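Local coordinates for Peptide/nickel transport system substrate-binding protein (Listeria monocytogenes serotype 1/2a, PDB 5KZT) that binds peptides in a cleft and probably delivers them to a membrane transporter for uptake, as the OppA-type substrate-binding protein of a peptide import system, at residues A[24-29]-A[35-40]; A[19-24]-A[204-209]; A[162-167]-A[515-520]; A[407-412]-A[421-426]. All coordinates share one frame; numbering follows the deposited sequence.

Interaction 1 of 4, residues A[24-29]-A[35-40]; sequences LIPSAD and DQVGLN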
loop_
_atom_site.group_PDB
_atom_site.type_symbol
_atom_site.label_atom_id
_atom_site.label_comp_id
_atom_site.label_asym_id
_atom_site.label_seq_id
_atom_site.Cartn_x
_atom_site.Cartn_y
_atom_site.Cartn_z
ATOM N N LEU A 24 6.423 -9.035 9.847
ATOM C CA LEU A 24 5.869 -8.517 11.101
ATOM C C LEU A 24 5.053 -7.256 10.780
ATOM O O LEU A 24 5.374 -6.538 9.827
ATOM C CB LEU A 24 6.993 -8.170 12.076
ATOM C CG LEU A 24 7.588 -9.305 12.913
ATOM C CD1 LEU A 24 8.153 -10.416 12.061
ATOM C CD2 LEU A 24 8.670 -8.720 13.805
ATOM N N ILE A 25 4.027 -6.998 11.578
ATOM C CA ILE A 25 3.173 -5.823 11.378
ATOM C C ILE A 25 3.941 -4.528 11.649
ATOM O O ILE A 25 4.427 -4.339 12.756
ATOM C CB ILE A 25 1.939 -5.867 12.305
ATOM C CG1 ILE A 25 1.073 -7.087 11.990
ATOM C CG2 ILE A 25 1.110 -4.591 12.176
ATOM C CD1 ILE A 25 0.070 -7.394 13.089
ATOM N N PRO A 26 4.043 -3.620 10.650
ATOM C CA PRO A 26 4.760 -2.369 10.909
ATOM C C PRO A 26 3.968 -1.383 11.752
ATOM O O PRO A 26 4.563 -0.682 12.591
ATOM C CB PRO A 26 5.019 -1.807 9.495
ATOM C CG PRO A 26 4.951 -3.016 8.621
ATOM C CD PRO A 26 3.791 -3.754 9.209
ATOM N N SER A 27 2.652 -1.350 11.545
ATOM C CA SER A 27 1.762 -0.454 12.289
ATOM C C SER A 27 0.362 -1.000 12.238
ATOM O O SER A 27 -0.066 -1.494 11.200
ATOM C CB SER A 27 1.760 0.945 11.666
ATOM O OG SER A 27 0.789 1.791 12.261
ATOM N N ALA A 28 -0.360 -0.880 13.351
ATOM C CA ALA A 28 -1.786 -1.150 13.345
ATOM C C ALA A 28 -2.576 0.068 13.807
ATOM O O ALA A 28 -3.704 -0.063 14.258
ATOM C CB ALA A 28 -2.098 -2.356 14.210
ATOM N N ASP A 29 -1.984 1.249 13.681
ATOM C CA ASP A 29 -2.669 2.504 13.970
ATOM C C ASP A 29 -3.368 2.903 12.678
ATOM O O ASP A 29 -2.695 3.185 11.696
ATOM C CB ASP A 29 -1.621 3.549 14.415
ATOM C CG ASP A 29 -2.242 4.901 14.813
ATOM O OD1 ASP A 29 -3.131 5.371 14.078
ATOM O OD2 ASP A 29 -1.813 5.501 15.840
ATOM N N ASP A 35 1.151 0.690 5.137
ATOM C CA ASP A 35 1.692 -0.505 4.509
ATOM C C ASP A 35 0.647 -1.585 4.354
ATOM O O ASP A 35 -0.352 -1.620 5.073
ATOM C CB ASP A 35 2.824 -1.044 5.354
ATOM C CG ASP A 35 2.329 -1.661 6.618
ATOM O OD1 ASP A 35 2.045 -0.905 7.586
ATOM O OD2 ASP A 35 2.148 -2.900 6.629
ATOM N N GLN A 36 0.893 -2.496 3.418
ATOM C CA GLN A 36 -0.134 -3.467 3.075
ATOM C C GLN A 36 -0.446 -4.449 4.213
ATOM O O GLN A 36 -1.580 -4.924 4.309
ATOM C CB GLN A 36 0.216 -4.218 1.791
ATOM C CG GLN A 36 1.250 -5.310 1.907
ATOM C CD GLN A 36 1.448 -6.056 0.581
ATOM O OE1 GLN A 36 2.560 -6.151 0.088
ATOM N NE2 GLN A 36 0.362 -6.567 -0.001
ATOM N N VAL A 37 0.533 -4.722 5.077
ATOM C CA VAL A 37 0.343 -5.702 6.163
ATOM C C VAL A 37 -0.564 -5.128 7.247
ATOM O O VAL A 37 -1.595 -5.726 7.598
ATOM C CB VAL A 37 1.683 -6.174 6.764
ATOM C CG1 VAL A 37 1.483 -7.038 8.012
ATOM C CG2 VAL A 37 2.474 -6.938 5.717
ATOM N N GLY A 38 -0.187 -3.958 7.741
ATOM C CA GLY A 38 -0.958 -3.256 8.728
ATOM C C GLY A 38 -2.329 -2.784 8.259
ATOM O O GLY A 38 -3.292 -2.843 9.014
ATOM N N LEU A 39 -2.429 -2.313 7.021
ATOM C CA LEU A 39 -3.735 -1.850 6.504
ATOM C C LEU A 39 -4.701 -3.006 6.332
ATOM O O LEU A 39 -5.910 -2.846 6.515
ATOM C CB LEU A 39 -3.583 -1.093 5.190
ATOM C CG LEU A 39 -2.922 0.277 5.398
ATOM C CD1 LEU A 39 -2.485 0.820 4.059
ATOM C CD2 LEU A 39 -3.815 1.277 6.091
ATOM N N ASN A 40 -4.169 -4.170 5.999
ATOM C CA ASN A 40 -4.995 -5.388 5.929
ATOM C C ASN A 40 -5.492 -5.799 7.318
ATOM O O ASN A 40 -6.652 -6.148 7.453
ATOM C CB ASN A 40 -4.222 -6.525 5.290
ATOM C CG ASN A 40 -5.096 -7.735 5.000
ATOM O OD1 ASN A 40 -6.051 -7.656 4.223
ATOM N ND2 ASN A 40 -4.788 -8.850 5.649
#

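Interaction 2 of 4, residues A[19-24]-A[204-209]; sequences LTESAL and KKWTYV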
loop_
_atom_site.group_PDB
_atom_site.type_symbol
_atom_site.label_atom_id
_atom_site.label_comp_id
_atom_site.label_asym_id
_atom_site.label_seq_id
_atom_site.Cartn_x
_atom_site.Cartn_y
_atom_site.Cartn_z
ATOM N N LEU A 19 -3.738 -18.743 8.234
ATOM C CA LEU A 19 -3.097 -17.988 7.162
ATOM C C LEU A 19 -1.661 -17.702 7.539
ATOM O O LEU A 19 -1.258 -17.891 8.701
ATOM C CB LEU A 19 -3.842 -16.677 6.916
ATOM C CG LEU A 19 -5.303 -16.750 6.453
ATOM C CD1 LEU A 19 -5.850 -15.340 6.278
ATOM C CD2 LEU A 19 -5.467 -17.569 5.180
ATOM N N THR A 20 -0.890 -17.269 6.545
ATOM C CA THR A 20 0.470 -16.793 6.750
ATOM C C THR A 20 0.598 -15.345 6.293
ATOM O O THR A 20 -0.210 -14.846 5.500
ATOM C CB THR A 20 1.515 -17.620 5.972
ATOM O OG1 THR A 20 1.395 -17.338 4.575
ATOM C CG2 THR A 20 1.347 -19.092 6.214
ATOM N N GLU A 21 1.624 -14.675 6.796
ATOM C CA GLU A 21 1.994 -13.336 6.348
ATOM C C GLU A 21 3.521 -13.315 6.203
ATOM O O GLU A 21 4.199 -14.085 6.864
ATOM C CB GLU A 21 1.501 -12.313 7.367
ATOM C CG GLU A 21 1.636 -10.840 6.980
ATOM C CD GLU A 21 1.007 -10.490 5.641
ATOM O OE1 GLU A 21 -0.141 -9.984 5.626
ATOM O OE2 GLU A 21 1.683 -10.681 4.601
ATOM N N SER A 22 4.049 -12.451 5.337
ATOM C CA SER A 22 5.478 -12.450 5.008
ATOM C C SER A 22 6.347 -11.520 5.872
ATOM O O SER A 22 7.563 -11.478 5.698
ATOM C CB SER A 22 5.645 -12.073 3.539
ATOM O OG SER A 22 4.978 -10.850 3.277
ATOM N N ALA A 23 5.730 -10.782 6.792
ATOM C CA ALA A 23 6.416 -9.761 7.562
ATOM C C ALA A 23 5.670 -9.480 8.842
ATOM O O ALA A 23 4.447 -9.651 8.901
ATOM C CB ALA A 23 6.530 -8.482 6.752
ATOM N N LEU A 24 6.423 -9.035 9.847
ATOM C CA LEU A 24 5.869 -8.517 11.101
ATOM C C LEU A 24 5.053 -7.256 10.780
ATOM O O LEU A 24 5.374 -6.538 9.827
ATOM C CB LEU A 24 6.993 -8.170 12.076
ATOM C CG LEU A 24 7.588 -9.305 12.913
ATOM C CD1 LEU A 24 8.153 -10.416 12.061
ATOM C CD2 LEU A 24 8.670 -8.720 13.805
ATOM N N LYS A 204 5.489 -12.813 15.976
ATOM C CA LYS A 204 5.295 -13.434 14.670
ATOM C C LYS A 204 3.959 -14.149 14.491
ATOM O O LYS A 204 3.779 -14.873 13.508
ATOM C CB LYS A 204 6.440 -14.404 14.407
ATOM C CG LYS A 204 7.804 -13.743 14.467
ATOM C CD LYS A 204 8.883 -14.630 13.880
ATOM C CE LYS A 204 9.034 -15.929 14.658
ATOM N NZ LYS A 204 10.072 -16.817 14.026
ATOM N N LYS A 205 3.029 -13.930 15.426
ATOM C CA LYS A 205 1.695 -14.494 15.376
ATOM C C LYS A 205 0.687 -13.457 15.830
ATOM O O LYS A 205 1.003 -12.551 16.612
ATOM C CB LYS A 205 1.619 -15.749 16.255
ATOM C CG LYS A 205 2.514 -16.840 15.718
ATOM C CD LYS A 205 2.363 -18.200 16.375
ATOM C CE LYS A 205 3.538 -19.075 15.962
ATOM N NZ LYS A 205 3.093 -20.426 15.595
ATOM N N TRP A 206 -0.509 -13.556 15.288
ATOM C CA TRP A 206 -1.637 -12.792 15.767
ATOM C C TRP A 206 -2.905 -13.485 15.311
ATOM O O TRP A 206 -2.858 -14.388 14.462
ATOM C CB TRP A 206 -1.595 -11.337 15.282
ATOM C CG TRP A 206 -1.462 -11.149 13.804
ATOM C CD1 TRP A 206 -2.474 -11.036 12.905
ATOM C CD2 TRP A 206 -0.242 -11.008 13.049
ATOM N NE1 TRP A 206 -1.974 -10.852 11.647
ATOM C CE2 TRP A 206 -0.608 -10.823 11.704
ATOM C CE3 TRP A 206 1.113 -11.010 13.386
ATOM C CZ2 TRP A 206 0.332 -10.647 10.681
ATOM C CZ3 TRP A 206 2.054 -10.829 12.376
ATOM C CH2 TRP A 206 1.657 -10.659 11.033
ATOM N N THR A 207 -4.029 -13.046 15.881
ATOM C CA THR A 207 -5.300 -13.748 15.777
ATOM C C THR A 207 -6.453 -12.775 15.569
ATOM O O THR A 207 -6.493 -11.722 16.193
ATOM C CB THR A 207 -5.578 -14.542 17.068
ATOM O OG1 THR A 207 -4.401 -15.248 17.436
ATOM C CG2 THR A 207 -6.708 -15.530 16.892
ATOM N N TYR A 208 -7.383 -13.145 14.690
ATOM C CA TYR A 208 -8.630 -12.427 14.527
ATOM C C TYR A 208 -9.682 -13.286 15.165
ATOM O O TYR A 208 -9.720 -14.492 14.902
ATOM C CB TYR A 208 -8.963 -12.235 13.050
ATOM C CG TYR A 208 -7.963 -11.394 12.280
ATOM C CD1 TYR A 208 -7.945 -10.007 12.410
ATOM C CD2 TYR A 208 -7.037 -11.980 11.407
ATOM C CE1 TYR A 208 -7.045 -9.236 11.715
ATOM C CE2 TYR A 208 -6.135 -11.197 10.696
ATOM C CZ TYR A 208 -6.162 -9.822 10.854
ATOM O OH TYR A 208 -5.279 -9.066 10.155
ATOM N N VAL A 209 -10.533 -12.693 15.998
ATOM C CA VAL A 209 -11.648 -13.436 16.576
ATOM C C VAL A 209 -12.919 -12.684 16.252
ATOM O O VAL A 209 -12.947 -11.458 16.327
ATOM C CB VAL A 209 -11.501 -13.641 18.100
ATOM C CG1 VAL A 209 -12.638 -14.499 18.624
ATOM C CG2 VAL A 209 -10.186 -14.346 18.418
#

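Interaction 3 of 4, residues A[162-167]-A[515-520]; sequences AFPTFF and FGPDYT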
loop_
_atom_site.group_PDB
_atom_site.type_symbol
_atom_site.label_atom_id
_atom_site.label_comp_id
_atom_site.label_asym_id
_atom_site.label_seq_id
_atom_site.Cartn_x
_atom_site.Cartn_y
_atom_site.Cartn_z
ATOM N N ALA A 162 -13.777 4.327 2.387
ATOM C CA ALA A 162 -13.468 2.927 2.635
ATOM C C ALA A 162 -11.991 2.660 3.001
ATOM O O ALA A 162 -11.593 1.504 3.162
ATOM C CB ALA A 162 -13.845 2.124 1.402
ATOM N N PHE A 163 -11.186 3.707 3.134
ATOM C CA PHE A 163 -9.754 3.548 3.363
ATOM C C PHE A 163 -9.432 3.802 4.845
ATOM O O PHE A 163 -9.983 4.723 5.443
ATOM C CB PHE A 163 -8.975 4.497 2.447
ATOM C CG PHE A 163 -7.519 4.195 2.382
ATOM C CD1 PHE A 163 -7.062 3.124 1.615
ATOM C CD2 PHE A 163 -6.595 4.937 3.121
ATOM C CE1 PHE A 163 -5.711 2.810 1.582
ATOM C CE2 PHE A 163 -5.243 4.630 3.077
ATOM C CZ PHE A 163 -4.805 3.555 2.311
ATOM N N PRO A 164 -8.545 2.988 5.454
ATOM C CA PRO A 164 -8.380 3.070 6.916
ATOM C C PRO A 164 -8.100 4.444 7.560
ATOM O O PRO A 164 -8.550 4.679 8.673
ATOM C CB PRO A 164 -7.236 2.092 7.175
ATOM C CG PRO A 164 -7.528 1.019 6.200
ATOM C CD PRO A 164 -7.865 1.785 4.938
ATOM N N THR A 165 -7.419 5.342 6.858
ATOM C CA THR A 165 -7.108 6.670 7.400
ATOM C C THR A 165 -8.374 7.484 7.718
ATOM O O THR A 165 -8.345 8.372 8.572
ATOM C CB THR A 165 -6.196 7.488 6.449
ATOM O OG1 THR A 165 -5.354 6.601 5.704
ATOM C CG2 THR A 165 -5.334 8.492 7.245
ATOM N N PHE A 166 -9.468 7.165 7.037
ATOM C CA PHE A 166 -10.769 7.804 7.218
ATOM C C PHE A 166 -11.709 7.029 8.171
ATOM O O PHE A 166 -12.847 7.421 8.353
ATOM C CB PHE A 166 -11.443 7.959 5.846
ATOM C CG PHE A 166 -10.742 8.921 4.941
ATOM C CD1 PHE A 166 -9.574 8.567 4.289
ATOM C CD2 PHE A 166 -11.245 10.208 4.753
ATOM C CE1 PHE A 166 -8.922 9.493 3.452
ATOM C CE2 PHE A 166 -10.592 11.118 3.909
ATOM C CZ PHE A 166 -9.438 10.754 3.277
ATOM N N PHE A 167 -11.229 5.951 8.793
ATOM C CA PHE A 167 -12.012 5.231 9.799
ATOM C C PHE A 167 -12.138 6.091 11.058
ATOM O O PHE A 167 -11.248 6.884 11.334
ATOM C CB PHE A 167 -11.333 3.910 10.161
ATOM C CG PHE A 167 -11.385 2.849 9.082
ATOM C CD1 PHE A 167 -11.934 3.085 7.811
ATOM C CD2 PHE A 167 -10.840 1.602 9.343
ATOM C CE1 PHE A 167 -11.953 2.095 6.852
ATOM C CE2 PHE A 167 -10.864 0.602 8.388
ATOM C CZ PHE A 167 -11.416 0.841 7.140
ATOM N N PHE A 515 -8.374 -2.657 -4.698
ATOM C CA PHE A 515 -7.552 -1.537 -4.228
ATOM C C PHE A 515 -7.873 -1.371 -2.756
ATOM O O PHE A 515 -8.771 -2.042 -2.223
ATOM C CB PHE A 515 -7.834 -0.250 -5.025
ATOM C CG PHE A 515 -9.294 0.118 -5.114
ATOM C CD1 PHE A 515 -9.928 0.777 -4.061
ATOM C CD2 PHE A 515 -10.033 -0.182 -6.258
ATOM C CE1 PHE A 515 -11.272 1.113 -4.129
ATOM C CE2 PHE A 515 -11.378 0.156 -6.352
ATOM C CZ PHE A 515 -12.006 0.802 -5.280
ATOM N N GLY A 516 -7.134 -0.520 -2.079
ATOM C CA GLY A 516 -7.249 -0.431 -0.627
ATOM C C GLY A 516 -6.705 -1.670 0.081
ATOM O O GLY A 516 -6.007 -2.483 -0.536
ATOM N N PRO A 517 -7.010 -1.829 1.392
ATOM C CA PRO A 517 -6.587 -3.034 2.122
ATOM C C PRO A 517 -6.861 -4.321 1.335
ATOM O O PRO A 517 -7.928 -4.460 0.736
ATOM C CB PRO A 517 -7.441 -2.993 3.388
ATOM C CG PRO A 517 -7.701 -1.530 3.618
ATOM C CD PRO A 517 -7.752 -0.887 2.256
ATOM N N ASP A 518 -5.905 -5.240 1.337
ATOM C CA ASP A 518 -5.885 -6.339 0.362
ATOM C C ASP A 518 -7.075 -7.320 0.420
ATOM O O ASP A 518 -7.590 -7.728 -0.624
ATOM C CB ASP A 518 -4.573 -7.102 0.468
ATOM C CG ASP A 518 -3.401 -6.347 -0.178
ATOM O OD1 ASP A 518 -3.313 -5.099 -0.078
ATOM O OD2 ASP A 518 -2.543 -7.007 -0.786
ATOM N N TYR A 519 -7.489 -7.681 1.625
ATOM C CA TYR A 519 -8.547 -8.675 1.817
ATOM C C TYR A 519 -9.627 -8.194 2.759
ATOM O O TYR A 519 -9.406 -7.301 3.587
ATOM C CB TYR A 519 -7.962 -9.993 2.335
ATOM C CG TYR A 519 -7.079 -10.674 1.330
ATOM C CD1 TYR A 519 -5.716 -10.386 1.254
ATOM C CD2 TYR A 519 -7.607 -11.606 0.426
ATOM C CE1 TYR A 519 -4.899 -11.021 0.320
ATOM C CE2 TYR A 519 -6.798 -12.218 -0.530
ATOM C CZ TYR A 519 -5.452 -11.926 -0.578
ATOM O OH TYR A 519 -4.645 -12.566 -1.515
ATOM N N THR A 520 -10.810 -8.779 2.603
ATOM C CA THR A 520 -11.891 -8.622 3.568
ATOM C C THR A 520 -12.355 -10.028 3.909
ATOM O O THR A 520 -12.924 -10.718 3.052
ATOM C CB THR A 520 -13.042 -7.787 3.009
ATOM O OG1 THR A 520 -12.552 -6.481 2.654
ATOM C CG2 THR A 520 -14.172 -7.653 4.053
#

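Interaction 4 of 4, residues A[407-412]-A[421-426]; sequences KVRLQN and SMSGWG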
loop_
_atom_site.group_PDB
_atom_site.type_symbol
_atom_site.label_atom_id
_atom_site.label_comp_id
_atom_site.label_asym_id
_atom_site.label_seq_id
_atom_site.Cartn_x
_atom_site.Cartn_y
_atom_site.Cartn_z
ATOM N N LYS A 407 9.296 -3.517 8.091
ATOM C CA LYS A 407 9.156 -2.311 8.931
ATOM C C LYS A 407 10.425 -1.449 9.046
ATOM O O LYS A 407 10.326 -0.221 9.084
ATOM C CB LYS A 407 8.565 -2.632 10.301
ATOM C CG LYS A 407 9.440 -3.395 11.255
ATOM C CD LYS A 407 8.649 -3.634 12.546
ATOM C CE LYS A 407 9.357 -4.582 13.473
ATOM N NZ LYS A 407 8.463 -5.145 14.525
ATOM N N VAL A 408 11.596 -2.083 9.017
ATOM C CA VAL A 408 12.878 -1.378 9.063
ATOM C C VAL A 408 13.112 -0.688 7.713
ATOM O O VAL A 408 13.546 0.470 7.661
ATOM C CB VAL A 408 14.048 -2.340 9.447
ATOM C CG1 VAL A 408 15.409 -1.633 9.385
ATOM C CG2 VAL A 408 13.838 -2.910 10.842
ATOM N N ARG A 409 12.812 -1.379 6.607
ATOM C CA ARG A 409 12.941 -0.744 5.293
ATOM C C ARG A 409 12.091 0.527 5.221
ATOM O O ARG A 409 12.522 1.571 4.705
ATOM C CB ARG A 409 12.547 -1.699 4.153
ATOM C CG ARG A 409 12.492 -0.985 2.820
ATOM C CD ARG A 409 12.505 -1.928 1.647
ATOM N NE ARG A 409 11.315 -2.772 1.541
ATOM C CZ ARG A 409 10.145 -2.408 1.014
ATOM N NH1 ARG A 409 9.924 -1.175 0.585
ATOM N NH2 ARG A 409 9.173 -3.316 0.918
ATOM N N LEU A 410 10.874 0.426 5.736
ATOM C CA LEU A 410 9.947 1.556 5.688
ATOM C C LEU A 410 10.444 2.690 6.574
ATOM O O LEU A 410 10.426 3.837 6.154
ATOM C CB LEU A 410 8.549 1.112 6.092
ATOM C CG LEU A 410 7.858 0.144 5.132
ATOM C CD1 LEU A 410 6.444 -0.068 5.632
ATOM C CD2 LEU A 410 7.839 0.648 3.713
ATOM N N GLN A 411 10.935 2.367 7.764
ATOM C CA GLN A 411 11.522 3.390 8.658
ATOM C C GLN A 411 12.699 4.097 8.015
ATOM O O GLN A 411 12.806 5.326 8.091
ATOM C CB GLN A 411 11.985 2.789 9.983
ATOM C CG GLN A 411 10.844 2.382 10.892
ATOM C CD GLN A 411 11.281 1.621 12.156
ATOM O OE1 GLN A 411 12.268 0.849 12.177
ATOM N NE2 GLN A 411 10.542 1.848 13.228
ATOM N N ASN A 412 13.597 3.312 7.425
ATOM C CA ASN A 412 14.769 3.878 6.744
ATOM C C ASN A 412 14.332 4.717 5.537
ATOM O O ASN A 412 14.955 5.730 5.223
ATOM C CB ASN A 412 15.747 2.788 6.290
ATOM C CG ASN A 412 16.355 2.020 7.437
ATOM O OD1 ASN A 412 16.174 2.374 8.605
ATOM N ND2 ASN A 412 17.046 0.925 7.115
ATOM N N SER A 421 16.638 1.388 -3.283
ATOM C CA SER A 421 15.846 0.340 -2.665
ATOM C C SER A 421 14.811 -0.229 -3.602
ATOM O O SER A 421 14.468 0.386 -4.616
ATOM C CB SER A 421 15.140 0.896 -1.423
ATOM O OG SER A 421 14.102 1.822 -1.770
ATOM N N MET A 422 14.334 -1.412 -3.247
ATOM C CA MET A 422 13.237 -2.070 -3.945
ATOM C C MET A 422 11.989 -1.682 -3.174
ATOM O O MET A 422 11.853 -2.044 -2.006
ATOM C CB MET A 422 13.413 -3.579 -3.898
ATOM C CG MET A 422 12.246 -4.365 -4.481
ATOM S SD MET A 422 12.212 -4.266 -6.287
ATOM C CE MET A 422 13.489 -5.439 -6.656
ATOM N N SER A 423 11.091 -0.943 -3.803
ATOM C CA SER A 423 9.831 -0.580 -3.141
ATOM C C SER A 423 8.655 -0.932 -3.991
ATOM O O SER A 423 8.799 -1.228 -5.156
ATOM C CB SER A 423 9.822 0.889 -2.806
ATOM O OG SER A 423 11.042 1.234 -2.132
ATOM N N GLY A 424 7.480 -0.932 -3.390
ATOM C CA GLY A 424 6.269 -1.207 -4.147
ATOM C C GLY A 424 5.108 -0.391 -3.672
ATOM O O GLY A 424 5.043 -0.019 -2.489
ATOM N N TRP A 425 4.179 -0.134 -4.596
ATOM C CA TRP A 425 2.966 0.568 -4.276
ATOM C C TRP A 425 1.790 -0.152 -4.860
ATOM O O TRP A 425 1.793 -0.485 -6.049
ATOM C CB TRP A 425 3.016 1.998 -4.804
ATOM C CG TRP A 425 1.919 2.854 -4.290
ATOM C CD1 TRP A 425 0.799 3.252 -4.965
ATOM C CD2 TRP A 425 1.838 3.442 -3.003
ATOM N NE1 TRP A 425 0.019 4.049 -4.170
ATOM C CE2 TRP A 425 0.635 4.194 -2.959
ATOM C CE3 TRP A 425 2.666 3.420 -1.875
ATOM C CZ2 TRP A 425 0.239 4.917 -1.827
ATOM C CZ3 TRP A 425 2.274 4.128 -0.745
ATOM C CH2 TRP A 425 1.071 4.874 -0.734
ATOM N N GLY A 426 0.786 -0.359 -4.017
ATOM C CA GLY A 426 -0.525 -0.843 -4.420
ATOM C C GLY A 426 -1.523 0.295 -4.335
ATOM O O GLY A 426 -1.410 1.174 -3.462
HETATM O O HOH W 1 11.102 1.518 0.543
HETATM O O HOH W 2 7.370 -0.639 -0.482
#

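Interaction 1 of 4, residues A[24-29]-A[35-40]
The first torsion of Asp-35 sets CG between the backbone N and the carbonyl carbon (chi1 72°), which folds the carboxylate back over the start of helix 36-45 and lays it against the ring of Pro-26. Asp-35 is the N-cap of that helix. Its OD2 receives a nearly straight bond from Gly-38 N at 2.8 Å (173° at the hydrogen), met on the syn side but tilted out of the carboxylate plane, and a weak, strongly bent one from Val-37 N. The Gly-38 bond above all holds the carboxylate while Pro-26 covers it obliquely: Pro-26 CD approaches OD2 of Asp-35 to 3.2 Å, and Pro-26 CB lies 3.6 Å from Asp-35 OD1.

Beside this polar cap the contact is apolar. Val-37 presents CB to Pro-26 CD at 4.0 Å, and its CG1 branch meets CG1 of Ile-25, also at 4.0 Å. Further along, the chain itself comes close to the helix. Ser-27 O lies 3.2 Å from Gly-38 CA in a CA-H...O contact, a closeness that the lack of a side chain on Gly-38 allows. This carbonyl oxygen is buried here without a hydrogen-bonding partner. Ser-27 OG in turn accepts from Asp-29 N at 3.2 Å, an ST turn in the loop on its way from strand 16-21 to the helix.

The loop thus packs across the first turn of the helix it leads into. Gln-36 of that helix hydrogen-bonds the bound peptide, while Phe-406 and Lys-407 of helix 406-414 border Pro-26.

Interaction 2 of 4, residues A[19-24]-A[204-209]
Trp-206 meets Glu-21 and Ala-23 across a mixed beta-sheet in which strands 16-21 and 205-210 are not neighbours: strand 224-229 runs between them, pairing with both. The contact is therefore made by side chains and by the loop that continues the first strand, with no hydrogen bond between the two segments.

Apolar contacts come first. The indole reaches over because its CG stands between the backbone N and the carbonyl carbon (chi1 54°), and the benzo end of the ring does the touching. Glu-21 offers its aliphatic stem, with both CB and CG 3.9 Å from Trp-206 CZ2, at an oblique approach. At the far end of the contact Leu-24 CD1 lies 4.1 Å from Lys-204 CG, while the lysine amino end leads away. Val-227 and Val-229 of the intervening strand also pack on the indole, as does Ile-25.

Polar groups are held mostly from within their own segment. Glu-21 bends at chi2 (54°), so that OE2 turns back to accept from Ser-22 N at 3.0 Å through its anti lone pair. That bond helps fix the carboxylate, whose plane is turned 25° from that of the indole, nearly coplanar. Just past the strand, Ser-22 O accepts a hydrogen bond from Gln-231 NE2, in the loop after strand 224-229.

One polar atom faces the tryptophan: the buried Ala-23 O has no hydrogen-bonding partner in the model and lies at the ring edge, in its plane, 3.7 Å from Trp-206 CH2.

Interaction 3 of 4, residues A[162-167]-A[515-520]
A short 3-10 turn, residues 164-166 in the loop between helices 157-161 and 171-177, and Phe-163 just ahead of it pack against Gly-516 and Pro-517, which lead into the short strand 519-520 near the C terminus. The contact is buried and wholly apolar, and no hydrogen bond crosses it.

Two prolines form its middle. The outer carbons of their rings face each other, with Pro-517 CG 3.6 Å from both CG and CD of Pro-164. Phe-163 adds a second surface: with CG anti to the backbone N (chi1 -167°), its ring is carried toward Pro-517 and CD1 lies 4.1 Å from Pro-517 CD, approaching obliquely.

Pro-164 is itself wedged between aromatic rings of its own segment. Its CD sits 3.5 Å above the Phe-163 ring plane, toward the rim, and its CA stands 3.5 Å above the centre of the Phe-167 ring. Backbone bonds run from Phe-166 N to Phe-163 O and from Phe-167 N to Pro-164 O, two i to i+3 bonds that define the 3-10 turn carrying the proline. Leu-39 and Val-42 of helix 36-45 cover Pro-164 as well, and Asn-43 of the same helix touches Pro-517.

Gly-516, with positive phi (69°), turns the chain ahead of Pro-517 and meets the aromatic ring edge-on: its CA lies near the plane of Phe-163, 4.2 Å from CD1.

Interaction 4 of 4, residues A[407-412]-A[421-426]
Arg-409 lays one face of its guanidinium over the backbone carbonyl of Met-422, whose oxygen sits 3.2 Å above the plane and toward the rim. NH1 is nearest, 3.3 Å from Met-422 O, but the angle is too poor for a hydrogen bond; the negative end of the carbonyl dipole against the face of the cation is probably favourable all the same. The side chain leaves helix 406-414 with CG anti to the backbone N (chi1 172°) and bends at chi3 (66°), which turns the flat group across strand 420-425.

In its own plane the guanidinium is linked to the strand by water. NH1 donates to two molecules lying at its edge. Water 1, 2.9 Å from Arg-409 NH1, is 2.7 Å from the hydroxyl OG of Ser-423. Water 2, 2.8 Å from Arg-409 NH1, also accepts from Gly-424 N at 2.9 Å. Ser-423 OG itself remains 3.8 Å from Arg-409 NH1, so water 1 fills the step between them.

The other nitrogens have partners beyond the strand. NE forms a salt bridge with Asp-374, at the end of strand 367-374, which positions the arginine, and NH2 hydrogen-bonds the backbone of the bound peptide. Gly-424 and Gly-426 make further backbone bonds to that ligand.

Helix 406-414 connects strand 397-404 to strand 420-425, and these run parallel with strand 367-374 between them: a beta-alpha-beta crossover. Its helix and last strand here line the peptide-binding cleft, gripping the ligand by its main chain, consistent with the tolerance for peptide sequence known in OppA proteins.

Overall arrangement
From the N terminus, strand 16-21 opens interaction 2, and the loop after it closes almost at once on helix 36-45 in interaction 1. Interaction 2 closes only at strand 205-210, so interaction 1 is nested inside its long loop, and Leu-24 belongs to both. Interaction 3 opens at 162-167, before interaction 2 has closed, and ends near the C terminus; the two therefore cross. Interaction 4, a short closure within 407-426, is nested inside interaction 3. Interaction 1 lies between the others and touches all three: its loop and N-cap meet Lys-407 and Leu-410 of helix 406-414, and its helix meets the C-terminal segment and the four-stranded sheet.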